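Long-range contacts in lipolytic protein G-D-S-L family (Chitinophaga pinensis, PDB 4Q7Q), which is of unknown function but probably hydrolyses ester bonds, as GDSL-family lipases and acylhydrolases do: residues A[31-36]-A[245-250]; A[39-44]-A[253-258]; A[82-87]-A[143-148]; A[124-129]-A[162-167]; A[134-139]-A[221-226]. All blocks are in the same frame, centred on the assembly; numbering follows the deposited sequence.

Interaction 1. Residues A[31-36]-A[245-250]; sequences KGYLTR and AIIASA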
# COMPACT_ATOMS: atom_id res chain seq x y z
N LYS A 31 -3.29 -2.89 15.38
CA LYS A 31 -4.50 -2.47 14.68
C LYS A 31 -4.14 -1.96 13.29
O LYS A 31 -3.34 -1.03 13.15
CB LYS A 31 -5.26 -1.38 15.45
CG LYS A 31 -5.94 -1.83 16.74
CD LYS A 31 -6.70 -0.67 17.39
CE LYS A 31 -7.32 -1.09 18.72
NZ LYS A 31 -8.12 0.00 19.35
N GLY A 32 -4.73 -2.57 12.27
CA GLY A 32 -4.52 -2.16 10.89
C GLY A 32 -5.39 -0.97 10.51
O GLY A 32 -6.16 -0.47 11.32
N TYR A 33 -5.28 -0.51 9.26
CA TYR A 33 -5.98 0.72 8.90
C TYR A 33 -7.50 0.56 8.71
O TYR A 33 -8.24 1.53 8.86
CB TYR A 33 -5.32 1.44 7.71
CG TYR A 33 -5.71 0.94 6.34
CD1 TYR A 33 -6.82 1.47 5.68
CD2 TYR A 33 -4.96 -0.03 5.69
CE1 TYR A 33 -7.18 1.02 4.43
CE2 TYR A 33 -5.33 -0.48 4.43
CZ TYR A 33 -6.43 0.04 3.81
OH TYR A 33 -6.79 -0.43 2.57
N LEU A 34 -7.96 -0.65 8.40
CA LEU A 34 -9.41 -0.89 8.30
C LEU A 34 -10.05 -0.80 9.67
O LEU A 34 -11.10 -0.16 9.86
CB LEU A 34 -9.72 -2.27 7.70
CG LEU A 34 -8.99 -2.68 6.42
CD1 LEU A 34 -9.51 -4.03 5.91
CD2 LEU A 34 -9.10 -1.63 5.34
N THR A 35 -9.42 -1.47 10.63
CA THR A 35 -9.87 -1.46 12.02
C THR A 35 -9.89 -0.03 12.56
O THR A 35 -10.87 0.40 13.16
CB THR A 35 -8.96 -2.35 12.89
OG1 THR A 35 -9.06 -3.70 12.41
CG2 THR A 35 -9.35 -2.29 14.37
N ARG A 36 -8.82 0.72 12.31
CA ARG A 36 -8.73 2.09 12.79
C ARG A 36 -9.74 3.01 12.11
O ARG A 36 -10.31 3.89 12.76
CB ARG A 36 -7.31 2.62 12.64
CG ARG A 36 -6.31 1.88 13.50
CD ARG A 36 -4.88 2.39 13.27
NE ARG A 36 -3.92 1.67 14.10
CZ ARG A 36 -3.71 1.92 15.39
NH1 ARG A 36 -2.83 1.21 16.08
NH2 ARG A 36 -4.38 2.89 15.99
N ALA A 245 -2.53 4.43 11.62
CA ALA A 245 -3.34 5.51 12.18
C ALA A 245 -3.39 6.72 11.23
O ALA A 245 -4.44 7.31 11.01
CB ALA A 245 -2.84 5.92 13.57
N ILE A 246 -2.24 7.07 10.66
CA ILE A 246 -2.18 8.19 9.72
C ILE A 246 -3.00 7.88 8.46
O ILE A 246 -3.78 8.72 7.99
CB ILE A 246 -0.72 8.54 9.36
CG1 ILE A 246 0.00 9.09 10.61
CG2 ILE A 246 -0.67 9.55 8.23
CD1 ILE A 246 1.51 9.07 10.51
N ILE A 247 -2.84 6.68 7.93
CA ILE A 247 -3.63 6.26 6.78
C ILE A 247 -5.14 6.31 7.08
O ILE A 247 -5.92 6.86 6.31
CB ILE A 247 -3.25 4.84 6.33
CG1 ILE A 247 -1.81 4.83 5.82
CG2 ILE A 247 -4.19 4.35 5.25
CD1 ILE A 247 -1.27 3.44 5.54
N ALA A 248 -5.54 5.74 8.21
CA ALA A 248 -6.95 5.70 8.56
C ALA A 248 -7.54 7.10 8.71
O ALA A 248 -8.68 7.35 8.31
CB ALA A 248 -7.17 4.90 9.83
N SER A 249 -6.78 8.02 9.29
CA SER A 249 -7.24 9.39 9.46
C SER A 249 -7.45 10.09 8.12
O SER A 249 -8.43 10.80 7.93
CB SER A 249 -6.25 10.19 10.31
OG SER A 249 -6.67 11.54 10.42
N ALA A 250 -6.51 9.88 7.20
CA ALA A 250 -6.60 10.48 5.87
C ALA A 250 -7.81 9.91 5.13
O ALA A 250 -8.54 10.65 4.46
CB ALA A 250 -5.33 10.22 5.08
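Y33 and A248 lie with their CA atoms 5.1 Å apart, where the first turn of helix 33-40 comes close to helix 241-257. G32 is the N-cap of the shorter helix. The methyl of A248 is small enough to permit this approach: its CB is 3.7 Å from Y33 O and 3.6 Å from R36 CB. One turn earlier, A245 meets R36, whose CD is 3.5 Å from A245 N. R36 was modelled in two conformers. In the one described here NE donates to K31 O at 2.9 Å, from above the carbonyl plane, and NH1 pairs with D241, at the start of the partner helix. Y33 has its CG between the backbone N and the carbonyl carbon (chi1 84°), and its ring slants across I247. The methyl CG2 of I247 makes an off-centre CH-pi contact, 4.3 Å from the ring centroid of Y33. On a face of the same ring lies L34 CD2. The hydroxyl of Y33 turns to T16. The two six-residue segments thus meet through apolar packing alone, while the R36-D241 salt bridge ties the same two helices one turn away.

Interaction 2. Residues A[39-44]-A[253-258]; sequences EILPNL and DVFRQL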
# COMPACT_ATOMS: atom_id res chain seq x y z
N GLU A 39 -12.98 2.55 13.80
CA GLU A 39 -13.07 3.21 15.11
C GLU A 39 -13.46 4.68 14.96
O GLU A 39 -14.20 5.22 15.77
CB GLU A 39 -11.76 3.08 15.88
CG GLU A 39 -11.41 1.66 16.27
CD GLU A 39 -10.06 1.54 16.96
OE1 GLU A 39 -9.23 2.47 16.86
OE2 GLU A 39 -9.83 0.51 17.62
N ILE A 40 -12.95 5.32 13.91
CA ILE A 40 -13.27 6.72 13.65
C ILE A 40 -14.70 6.86 13.12
O ILE A 40 -15.46 7.73 13.55
CB ILE A 40 -12.27 7.32 12.65
CG1 ILE A 40 -10.84 7.17 13.19
CG2 ILE A 40 -12.59 8.78 12.38
CD1 ILE A 40 -9.76 7.42 12.15
N LEU A 41 -15.06 5.98 12.18
CA LEU A 41 -16.39 5.98 11.57
C LEU A 41 -17.05 4.63 11.80
O LEU A 41 -16.97 3.74 10.96
CB LEU A 41 -16.29 6.28 10.08
CG LEU A 41 -15.54 7.57 9.72
CD1 LEU A 41 -15.41 7.72 8.22
CD2 LEU A 41 -16.21 8.81 10.35
N PRO A 42 -17.72 4.47 12.96
CA PRO A 42 -18.21 3.15 13.39
C PRO A 42 -19.34 2.58 12.54
O PRO A 42 -19.64 1.39 12.66
CB PRO A 42 -18.66 3.39 14.83
CG PRO A 42 -18.91 4.87 14.94
CD PRO A 42 -17.90 5.50 14.00
N ASN A 43 -19.95 3.40 11.70
CA ASN A 43 -20.98 2.92 10.79
C ASN A 43 -20.42 2.26 9.52
O ASN A 43 -21.18 1.69 8.73
CB ASN A 43 -21.92 4.06 10.39
CG ASN A 43 -21.19 5.20 9.72
OD1 ASN A 43 -20.20 5.71 10.23
ND2 ASN A 43 -21.67 5.59 8.55
N LEU A 44 -19.11 2.34 9.34
CA LEU A 44 -18.47 1.77 8.16
C LEU A 44 -18.04 0.34 8.47
O LEU A 44 -17.20 0.10 9.34
CB LEU A 44 -17.27 2.62 7.73
CG LEU A 44 -17.51 3.76 6.73
CD1 LEU A 44 -17.78 3.22 5.33
CD2 LEU A 44 -18.64 4.67 7.19
N ASP A 253 -11.16 11.31 6.49
CA ASP A 253 -11.46 12.65 5.99
C ASP A 253 -12.19 12.59 4.65
O ASP A 253 -13.15 13.32 4.41
CB ASP A 253 -10.18 13.49 5.85
CG ASP A 253 -9.56 13.85 7.19
OD1 ASP A 253 -10.27 13.78 8.22
OD2 ASP A 253 -8.37 14.22 7.21
N VAL A 254 -11.71 11.72 3.76
CA VAL A 254 -12.33 11.58 2.45
C VAL A 254 -13.74 10.97 2.56
O VAL A 254 -14.68 11.43 1.91
CB VAL A 254 -11.45 10.73 1.52
CG1 VAL A 254 -12.23 10.34 0.28
CG2 VAL A 254 -10.19 11.50 1.16
N PHE A 255 -13.88 9.95 3.39
CA PHE A 255 -15.20 9.36 3.62
C PHE A 255 -16.17 10.42 4.14
O PHE A 255 -17.33 10.47 3.70
CB PHE A 255 -15.11 8.19 4.60
CG PHE A 255 -14.62 6.90 3.97
CD1 PHE A 255 -14.35 6.83 2.61
CD2 PHE A 255 -14.44 5.77 4.74
CE1 PHE A 255 -13.91 5.64 2.03
CE2 PHE A 255 -14.00 4.59 4.17
CZ PHE A 255 -13.74 4.52 2.81
N ARG A 256 -15.71 11.27 5.05
CA ARG A 256 -16.54 12.37 5.54
C ARG A 256 -16.97 13.30 4.42
O ARG A 256 -18.14 13.68 4.33
CB ARG A 256 -15.81 13.18 6.61
CG ARG A 256 -15.61 12.46 7.93
CD ARG A 256 -15.11 13.43 8.98
NE ARG A 256 -15.05 12.83 10.31
CZ ARG A 256 -13.94 12.36 10.87
NH1 ARG A 256 -12.78 12.42 10.21
NH2 ARG A 256 -13.99 11.83 12.08
N GLN A 257 -16.02 13.67 3.56
CA GLN A 257 -16.32 14.59 2.46
C GLN A 257 -17.33 13.99 1.49
O GLN A 257 -18.11 14.72 0.86
CB GLN A 257 -15.04 14.98 1.72
CG GLN A 257 -14.07 15.82 2.55
CD GLN A 257 -12.66 15.80 2.00
OE1 GLN A 257 -12.38 15.20 0.96
NE2 GLN A 257 -11.74 16.46 2.71
N LEU A 258 -17.33 12.67 1.38
CA LEU A 258 -18.27 11.95 0.53
C LEU A 258 -19.65 11.81 1.16
O LEU A 258 -20.57 11.29 0.52
CB LEU A 258 -17.72 10.57 0.18
CG LEU A 258 -16.68 10.53 -0.93
CD1 LEU A 258 -16.16 9.11 -1.09
CD2 LEU A 258 -17.30 11.03 -2.23
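L41 reaches F255 and R256 with its two methyls. Its CG stands beside the backbone N, anti to the carbonyl carbon (chi1 -54°), and from there the methyls part between the two residues. CD1 comes to the edge of the F255 ring and lies 3.7 Å from F255 CB. CD2 lies over one face of the R256 guanidinium, 4.1 Å from R256 NH2. The CB of R256 does not point at the other segment, but the chain, extended from CG to NE, carries the guanidinium back to I40 and L41. It crosses I40 at about a right angle, with I40 CG2 3.4 Å from R256 NH2. Here helix 33-40 ends and leads into strand 44-50 of the parallel sheet, against the last turns of helix 241-257. A type I beta turn from L41 to L44 changes the direction. L44 CG lies 4.2 Å from F255 CD2. An alanine in place of L41 would probably leave a gap beside F255 and uncover one guanidinium face. F255 also meets W8 edge-to-face.

Interaction 3. Residues A[82-87]-A[143-148]; sequences DWWQGR and NNAFGS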
# COMPACT_ATOMS: atom_id res chain seq x y z
N ASP A 82 3.07 -3.47 -8.14
CA ASP A 82 3.26 -3.20 -9.56
C ASP A 82 4.59 -2.51 -9.80
O ASP A 82 5.32 -2.87 -10.72
CB ASP A 82 2.14 -2.31 -10.09
CG ASP A 82 0.77 -2.91 -9.92
OD1 ASP A 82 0.31 -3.00 -8.76
OD2 ASP A 82 0.15 -3.27 -10.94
N TRP A 83 4.88 -1.51 -8.98
CA TRP A 83 6.16 -0.82 -9.07
C TRP A 83 7.34 -1.77 -8.88
O TRP A 83 8.28 -1.79 -9.68
CB TRP A 83 6.25 0.34 -8.07
CG TRP A 83 7.64 0.90 -7.96
CD1 TRP A 83 8.24 1.75 -8.84
CD2 TRP A 83 8.60 0.65 -6.92
NE1 TRP A 83 9.52 2.04 -8.42
CE2 TRP A 83 9.76 1.37 -7.24
CE3 TRP A 83 8.58 -0.13 -5.76
CZ2 TRP A 83 10.90 1.35 -6.44
CZ3 TRP A 83 9.71 -0.15 -4.96
CH2 TRP A 83 10.86 0.59 -5.31
N TRP A 84 7.30 -2.56 -7.81
CA TRP A 84 8.42 -3.45 -7.53
C TRP A 84 8.61 -4.47 -8.65
O TRP A 84 9.73 -4.86 -8.97
CB TRP A 84 8.29 -4.14 -6.17
CG TRP A 84 9.45 -5.03 -5.92
CD1 TRP A 84 9.45 -6.40 -5.83
CD2 TRP A 84 10.82 -4.63 -5.82
NE1 TRP A 84 10.73 -6.86 -5.65
CE2 TRP A 84 11.59 -5.79 -5.65
CE3 TRP A 84 11.47 -3.38 -5.85
CZ2 TRP A 84 12.98 -5.76 -5.50
CZ3 TRP A 84 12.85 -3.35 -5.70
CH2 TRP A 84 13.58 -4.53 -5.53
N GLN A 85 7.51 -4.90 -9.27
CA GLN A 85 7.60 -5.91 -10.31
C GLN A 85 7.93 -5.31 -11.67
O GLN A 85 8.16 -6.04 -12.63
CB GLN A 85 6.32 -6.75 -10.36
CG GLN A 85 6.20 -7.62 -9.11
CD GLN A 85 4.99 -8.53 -9.10
OE1 GLN A 85 4.47 -8.90 -10.16
NE2 GLN A 85 4.55 -8.90 -7.91
N GLY A 86 7.97 -3.98 -11.75
CA GLY A 86 8.35 -3.31 -12.99
C GLY A 86 7.24 -3.26 -14.04
O GLY A 86 7.53 -3.09 -15.23
N ARG A 87 5.99 -3.40 -13.61
CA ARG A 87 4.86 -3.30 -14.55
C ARG A 87 4.78 -1.90 -15.11
O ARG A 87 4.89 -0.93 -14.36
CB ARG A 87 3.52 -3.57 -13.86
CG ARG A 87 3.09 -5.01 -13.73
CD ARG A 87 1.61 -5.06 -13.34
NE ARG A 87 0.71 -5.19 -14.49
CZ ARG A 87 -0.48 -4.58 -14.60
NH1 ARG A 87 -0.90 -3.75 -13.64
NH2 ARG A 87 -1.24 -4.79 -15.67
N ASN A 143 13.65 -12.55 1.00
CA ASN A 143 12.65 -11.75 0.32
C ASN A 143 12.85 -10.31 0.76
O ASN A 143 12.49 -9.93 1.88
CB ASN A 143 11.25 -12.23 0.67
CG ASN A 143 10.18 -11.60 -0.19
OD1 ASN A 143 10.30 -10.46 -0.64
ND2 ASN A 143 9.11 -12.35 -0.43
N ASN A 144 13.45 -9.52 -0.11
CA ASN A 144 13.73 -8.13 0.21
C ASN A 144 13.68 -7.25 -1.04
O ASN A 144 13.65 -7.76 -2.16
CB ASN A 144 15.07 -8.01 0.94
CG ASN A 144 16.23 -8.57 0.14
OD1 ASN A 144 16.65 -7.99 -0.86
ND2 ASN A 144 16.77 -9.70 0.58
N ALA A 145 13.67 -5.94 -0.84
CA ALA A 145 13.54 -4.99 -1.95
C ALA A 145 14.11 -3.65 -1.54
O ALA A 145 14.09 -3.30 -0.37
CB ALA A 145 12.08 -4.83 -2.34
N PHE A 146 14.62 -2.89 -2.50
CA PHE A 146 15.10 -1.55 -2.19
C PHE A 146 13.97 -0.55 -2.11
O PHE A 146 12.86 -0.81 -2.59
CB PHE A 146 16.20 -1.10 -3.15
CG PHE A 146 15.79 -1.07 -4.60
CD1 PHE A 146 15.05 -0.02 -5.11
CD2 PHE A 146 16.23 -2.06 -5.47
CE1 PHE A 146 14.72 0.02 -6.46
CE2 PHE A 146 15.91 -2.04 -6.81
CZ PHE A 146 15.16 -0.99 -7.31
N GLY A 147 14.24 0.60 -1.49
CA GLY A 147 13.23 1.61 -1.26
C GLY A 147 12.93 2.49 -2.46
O GLY A 147 13.64 2.44 -3.47
N SER A 148 11.90 3.32 -2.34
CA SER A 148 11.44 4.11 -3.48
C SER A 148 12.29 5.35 -3.77
O SER A 148 11.95 6.16 -4.61
CB SER A 148 9.94 4.46 -3.34
OG SER A 148 9.64 5.03 -2.08
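W84 and A145 form the tight centre of this contact between helix 80-85 and the short strand 144-145. The methyl of A145 sits over the six-membered ring of W84, 3.4 Å from its centroid and 10° off the ring normal, a close CH-pi contact. The rim of the same indole points at F146. Atom W84 CZ3 lies over the centre of the F146 ring, an edge-to-face pair with planes at 77° and centroids 4.8 Å apart. With chi1 at 59°, F146 CG stands between the backbone N and the carbonyl carbon, and the ring turns a face to that rim. W83 is buried and completes the aromatic cluster. Its CH2 lies 3.7 Å from F146 O, which is in the plane of the indole at its edge, and its CZ2 is 4.0 Å from F146 CE1. The indole NE1 of W83 is hydrogen-bonded to Q155 O. The outer side is looser. F146 is partly exposed, and N144 reaches W84 only through its carbonyl, with N144 O 4.0 Å from W84 CZ2. K152 makes a cation-pi contact with W84. Beyond the cluster the helix ends in a Schellman motif at G86, and R87 NH1 pairs with D82 OD2 at 2.9 Å. No hydrogen bond crosses between the segments. Ring faces, ring edges, one methyl and the backbone carbonyl of F146 do the joining.

Interaction 4. Residues A[124-129]-A[162-167]; sequences IVLITP and NAVLTI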
# COMPACT_ATOMS: atom_id res chain seq x y z
N ILE A 124 -16.57 5.52 -4.67
CA ILE A 124 -15.24 4.96 -4.91
C ILE A 124 -14.18 5.92 -4.39
O ILE A 124 -14.26 7.13 -4.59
CB ILE A 124 -14.99 4.67 -6.41
CG1 ILE A 124 -16.10 3.77 -6.98
CG2 ILE A 124 -13.63 4.02 -6.60
CD1 ILE A 124 -15.94 3.46 -8.45
N VAL A 125 -13.18 5.37 -3.70
CA VAL A 125 -12.03 6.15 -3.27
C VAL A 125 -10.76 5.40 -3.69
O VAL A 125 -10.66 4.20 -3.50
CB VAL A 125 -12.04 6.33 -1.73
CG1 VAL A 125 -10.75 6.99 -1.25
CG2 VAL A 125 -13.25 7.14 -1.30
N LEU A 126 -9.81 6.12 -4.29
CA LEU A 126 -8.52 5.54 -4.61
C LEU A 126 -7.48 6.02 -3.60
O LEU A 126 -7.56 7.13 -3.09
CB LEU A 126 -8.08 5.93 -6.03
CG LEU A 126 -9.11 5.74 -7.14
CD1 LEU A 126 -8.52 6.16 -8.48
CD2 LEU A 126 -9.63 4.30 -7.19
N ILE A 127 -6.51 5.16 -3.32
CA ILE A 127 -5.44 5.49 -2.38
C ILE A 127 -4.09 5.30 -3.07
O ILE A 127 -3.81 4.22 -3.57
CB ILE A 127 -5.50 4.59 -1.14
CG1 ILE A 127 -6.91 4.63 -0.53
CG2 ILE A 127 -4.43 4.97 -0.13
CD1 ILE A 127 -7.04 3.83 0.74
N THR A 128 -3.27 6.35 -3.11
CA THR A 128 -1.95 6.21 -3.73
C THR A 128 -1.02 5.34 -2.90
O THR A 128 -1.17 5.25 -1.68
CB THR A 128 -1.24 7.56 -3.94
OG1 THR A 128 -0.90 8.12 -2.66
CG2 THR A 128 -2.11 8.54 -4.72
N PRO A 129 -0.05 4.69 -3.55
CA PRO A 129 0.92 3.95 -2.74
C PRO A 129 1.66 4.87 -1.77
O PRO A 129 1.92 6.04 -2.07
CB PRO A 129 1.89 3.39 -3.77
CG PRO A 129 1.11 3.30 -5.03
CD PRO A 129 0.14 4.46 -4.99
N ASN A 162 1.13 9.13 -9.21
CA ASN A 162 0.62 10.13 -10.13
C ASN A 162 -0.44 9.56 -11.07
O ASN A 162 -1.42 10.25 -11.40
CB ASN A 162 1.77 10.79 -10.91
CG ASN A 162 2.63 11.70 -10.03
OD1 ASN A 162 2.23 12.09 -8.94
ND2 ASN A 162 3.81 12.05 -10.52
N ALA A 163 -0.27 8.31 -11.48
CA ALA A 163 -1.29 7.65 -12.28
C ALA A 163 -2.62 7.56 -11.52
O ALA A 163 -3.69 7.86 -12.08
CB ALA A 163 -0.83 6.27 -12.71
N VAL A 164 -2.56 7.16 -10.26
CA VAL A 164 -3.76 7.08 -9.44
C VAL A 164 -4.42 8.46 -9.31
O VAL A 164 -5.63 8.61 -9.45
CB VAL A 164 -3.45 6.50 -8.04
CG1 VAL A 164 -4.67 6.60 -7.13
CG2 VAL A 164 -2.96 5.04 -8.17
N LEU A 165 -3.60 9.48 -9.06
CA LEU A 165 -4.11 10.85 -8.98
C LEU A 165 -4.77 11.27 -10.28
O LEU A 165 -5.82 11.90 -10.28
CB LEU A 165 -2.99 11.82 -8.60
CG LEU A 165 -2.48 11.74 -7.16
CD1 LEU A 165 -1.14 12.45 -7.06
CD2 LEU A 165 -3.49 12.35 -6.20
N THR A 166 -4.14 10.92 -11.40
CA THR A 166 -4.68 11.26 -12.72
C THR A 166 -6.03 10.60 -12.97
O THR A 166 -6.95 11.24 -13.47
CB THR A 166 -3.68 10.90 -13.84
OG1 THR A 166 -2.47 11.64 -13.64
CG2 THR A 166 -4.25 11.25 -15.20
N ILE A 167 -6.16 9.32 -12.62
CA ILE A 167 -7.43 8.61 -12.77
C ILE A 167 -8.50 9.23 -11.90
O ILE A 167 -9.65 9.38 -12.33
CB ILE A 167 -7.28 7.11 -12.42
CG1 ILE A 167 -6.34 6.42 -13.40
CG2 ILE A 167 -8.63 6.41 -12.43
CD1 ILE A 167 -5.88 5.06 -12.95
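P129 meets V164 through CD, 4.5 Å from V164 CG2; its ring is puckered, not flat. No aromatic ring or guanidinium takes part. The flat group gripped on both faces is the carbonyl of N162, within the helix: T166 OG1 and T166 N reach N162 O from opposite faces of its plane. The packing itself is aliphatic. V164 CG1, anti to its backbone N (chi1 172°), points at L126 and lies 3.6 Å from L126 CB. The same methyl is 4.0 Å from T128 CG2. L126 CD1 continues to I167 CG2 at 4.0 Å, the two side chains crossing at about a right angle. T128 turns its methyl to the helix, also touching L165 CG, while its OG1 is hydrogen-bonded to Y179 and D177. The axes of 124-127 and 162-167 run nearly antiparallel, at 159°, and approach to 8.7 Å. Strand 123-127, helix 157-171 and the parallel strand 175-176 make a beta-alpha-beta crossover, part of the three-layer alpha/beta/alpha sandwich of SGNH hydrolases.

Interaction 5. Residues A[134-139]-A[221-226]; sequences DFVYIA and NEYPYP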
# COMPACT_ATOMS: atom_id res chain seq x y z
N ASP A 134 13.80 0.44 2.27
CA ASP A 134 14.25 -0.93 2.04
C ASP A 134 13.36 -1.89 2.81
O ASP A 134 13.17 -1.75 4.01
CB ASP A 134 15.69 -1.11 2.52
CG ASP A 134 16.72 -0.44 1.62
OD1 ASP A 134 16.34 0.25 0.65
OD2 ASP A 134 17.91 -0.61 1.90
N PHE A 135 12.81 -2.87 2.10
CA PHE A 135 11.93 -3.86 2.68
C PHE A 135 12.68 -5.16 2.93
O PHE A 135 13.41 -5.62 2.06
CB PHE A 135 10.77 -4.12 1.72
CG PHE A 135 10.02 -5.40 1.99
CD1 PHE A 135 9.28 -5.55 3.14
CD2 PHE A 135 10.05 -6.44 1.07
CE1 PHE A 135 8.58 -6.73 3.38
CE2 PHE A 135 9.35 -7.61 1.30
CZ PHE A 135 8.62 -7.76 2.46
N VAL A 136 12.50 -5.73 4.12
CA VAL A 136 12.98 -7.08 4.40
C VAL A 136 11.85 -7.87 5.05
O VAL A 136 11.33 -7.48 6.09
CB VAL A 136 14.22 -7.08 5.31
CG1 VAL A 136 14.75 -8.50 5.46
CG2 VAL A 136 15.30 -6.18 4.75
N TYR A 137 11.45 -8.97 4.41
CA TYR A 137 10.32 -9.76 4.89
C TYR A 137 10.63 -10.41 6.25
O TYR A 137 11.62 -11.12 6.40
CB TYR A 137 9.97 -10.84 3.86
CG TYR A 137 8.73 -11.64 4.18
CD1 TYR A 137 7.66 -11.07 4.85
CD2 TYR A 137 8.64 -12.97 3.81
CE1 TYR A 137 6.52 -11.80 5.15
CE2 TYR A 137 7.50 -13.72 4.10
CZ TYR A 137 6.45 -13.12 4.77
OH TYR A 137 5.31 -13.85 5.06
N ILE A 138 9.76 -10.16 7.22
CA ILE A 138 9.97 -10.63 8.58
C ILE A 138 10.01 -12.16 8.71
O ILE A 138 10.64 -12.69 9.64
CB ILE A 138 8.93 -10.00 9.55
CG1 ILE A 138 9.45 -10.02 10.99
CG2 ILE A 138 7.57 -10.68 9.44
CD1 ILE A 138 8.71 -9.07 11.91
N ALA A 139 9.37 -12.86 7.78
CA ALA A 139 9.34 -14.32 7.85
C ALA A 139 10.40 -14.99 6.97
O ALA A 139 10.59 -16.20 7.04
CB ALA A 139 7.94 -14.85 7.49
N ASN A 221 23.73 -12.03 8.32
CA ASN A 221 23.21 -10.86 9.02
C ASN A 221 21.87 -11.22 9.65
O ASN A 221 20.97 -11.71 8.97
CB ASN A 221 23.03 -9.69 8.05
CG ASN A 221 23.06 -8.33 8.73
OD1 ASN A 221 24.00 -7.56 8.56
ND2 ASN A 221 22.00 -8.01 9.48
N GLU A 222 21.73 -10.96 10.95
CA GLU A 222 20.46 -11.12 11.65
C GLU A 222 19.41 -10.24 10.99
O GLU A 222 19.75 -9.36 10.19
CB GLU A 222 20.61 -10.73 13.12
CG GLU A 222 21.67 -11.52 13.86
CD GLU A 222 22.06 -10.88 15.18
OE1 GLU A 222 21.82 -9.67 15.36
OE2 GLU A 222 22.59 -11.60 16.06
N TYR A 223 18.14 -10.47 11.31
CA TYR A 223 17.06 -9.66 10.74
C TYR A 223 17.32 -8.19 11.05
O TYR A 223 17.50 -7.82 12.20
CB TYR A 223 15.70 -10.08 11.29
CG TYR A 223 14.56 -9.34 10.64
CD1 TYR A 223 14.21 -9.59 9.31
CD2 TYR A 223 13.84 -8.38 11.33
CE1 TYR A 223 13.18 -8.91 8.70
CE2 TYR A 223 12.80 -7.69 10.72
CZ TYR A 223 12.48 -7.96 9.41
OH TYR A 223 11.45 -7.28 8.80
N PRO A 224 17.39 -7.36 10.00
CA PRO A 224 17.92 -6.00 10.18
C PRO A 224 16.93 -4.98 10.76
O PRO A 224 17.31 -3.84 11.00
CB PRO A 224 18.32 -5.60 8.76
CG PRO A 224 17.36 -6.37 7.89
CD PRO A 224 17.17 -7.69 8.58
N TYR A 225 15.68 -5.39 11.00
CA TYR A 225 14.71 -4.49 11.61
C TYR A 225 14.15 -5.03 12.93
O TYR A 225 13.01 -5.47 12.98
CB TYR A 225 13.56 -4.21 10.63
CG TYR A 225 13.94 -3.43 9.40
CD1 TYR A 225 14.75 -2.30 9.49
CD2 TYR A 225 13.48 -3.80 8.14
CE1 TYR A 225 15.10 -1.57 8.36
CE2 TYR A 225 13.81 -3.08 7.00
CZ TYR A 225 14.63 -1.97 7.12
OH TYR A 225 14.95 -1.24 5.99
N PRO A 226 14.95 -4.98 14.01
CA PRO A 226 14.45 -5.38 15.32
C PRO A 226 13.34 -4.43 15.77
O PRO A 226 13.14 -3.41 15.11
CB PRO A 226 15.69 -5.26 16.22
CG PRO A 226 16.56 -4.27 15.54
CD PRO A 226 16.34 -4.50 14.07
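The two-stranded hairpin of 135-136 and 144-145 is met here by Y223 and Y225, from the long loop between strand 203-206 and helix 241-257. Each tyrosine hydroxyl donates to a backbone carbonyl. Y223 OH reaches V136 O at 2.7 Å, with a C=O...donor angle of 148°. Y225 OH reaches D134 O, also at 2.7 Å, with an angle of 130°. Both donors are tilted from the carbonyl plane. The side chain of V136 packs against both tyrosines and P224. V136 CG1 lies 3.6 Å from Y223 CE1, and V136 CG2 lies 3.8 Å from P224 CG and 4.1 Å from Y225 CE2. I138 also packs on the Y223 ring, its CG1 4.0 Å from Y223 CZ. A phenylalanine in place of Y223 has no hydroxyl to give V136 O, and would probably hold the loop less firmly to the strand. Y223 also touches D235, probably the acid of a Ser-His-Asp triad with S14 and H238, as in SGNH hydrolases. D235 is hydrogen-bonded, backbone to backbone, with V136. The carboxylate of D134 turns away to Y149 and K193. Two alternate carbonyls are thus each held by a phenol, so polar and apolar contacts together tie the loop to the hairpin.

Interactions 1 and 2 are successive stages of one helix pair, 33-40 with 241-257, their centres 11 Å apart. A salt bridge between K31 and E39 also links them. Interaction 2 touches interaction 4 at V125, whose CG2 is 3.7 Å from F255 CE1; the neighbouring L126 faces helix 157-171 on the other side of the sheet. Interactions 3 and 5 share the small hairpin: A145 O lies 2.8 Å from F135 N, a probable hydrogen bond. Interaction 5 touches the probable catalytic triad, through Y223 and D235. The side chain of Y137 comes within about 4 Å of a bound tetraethylene glycol, probably from the crystallisation liquor. Interactions 2 and 5 are farthest apart, centres 34 Å.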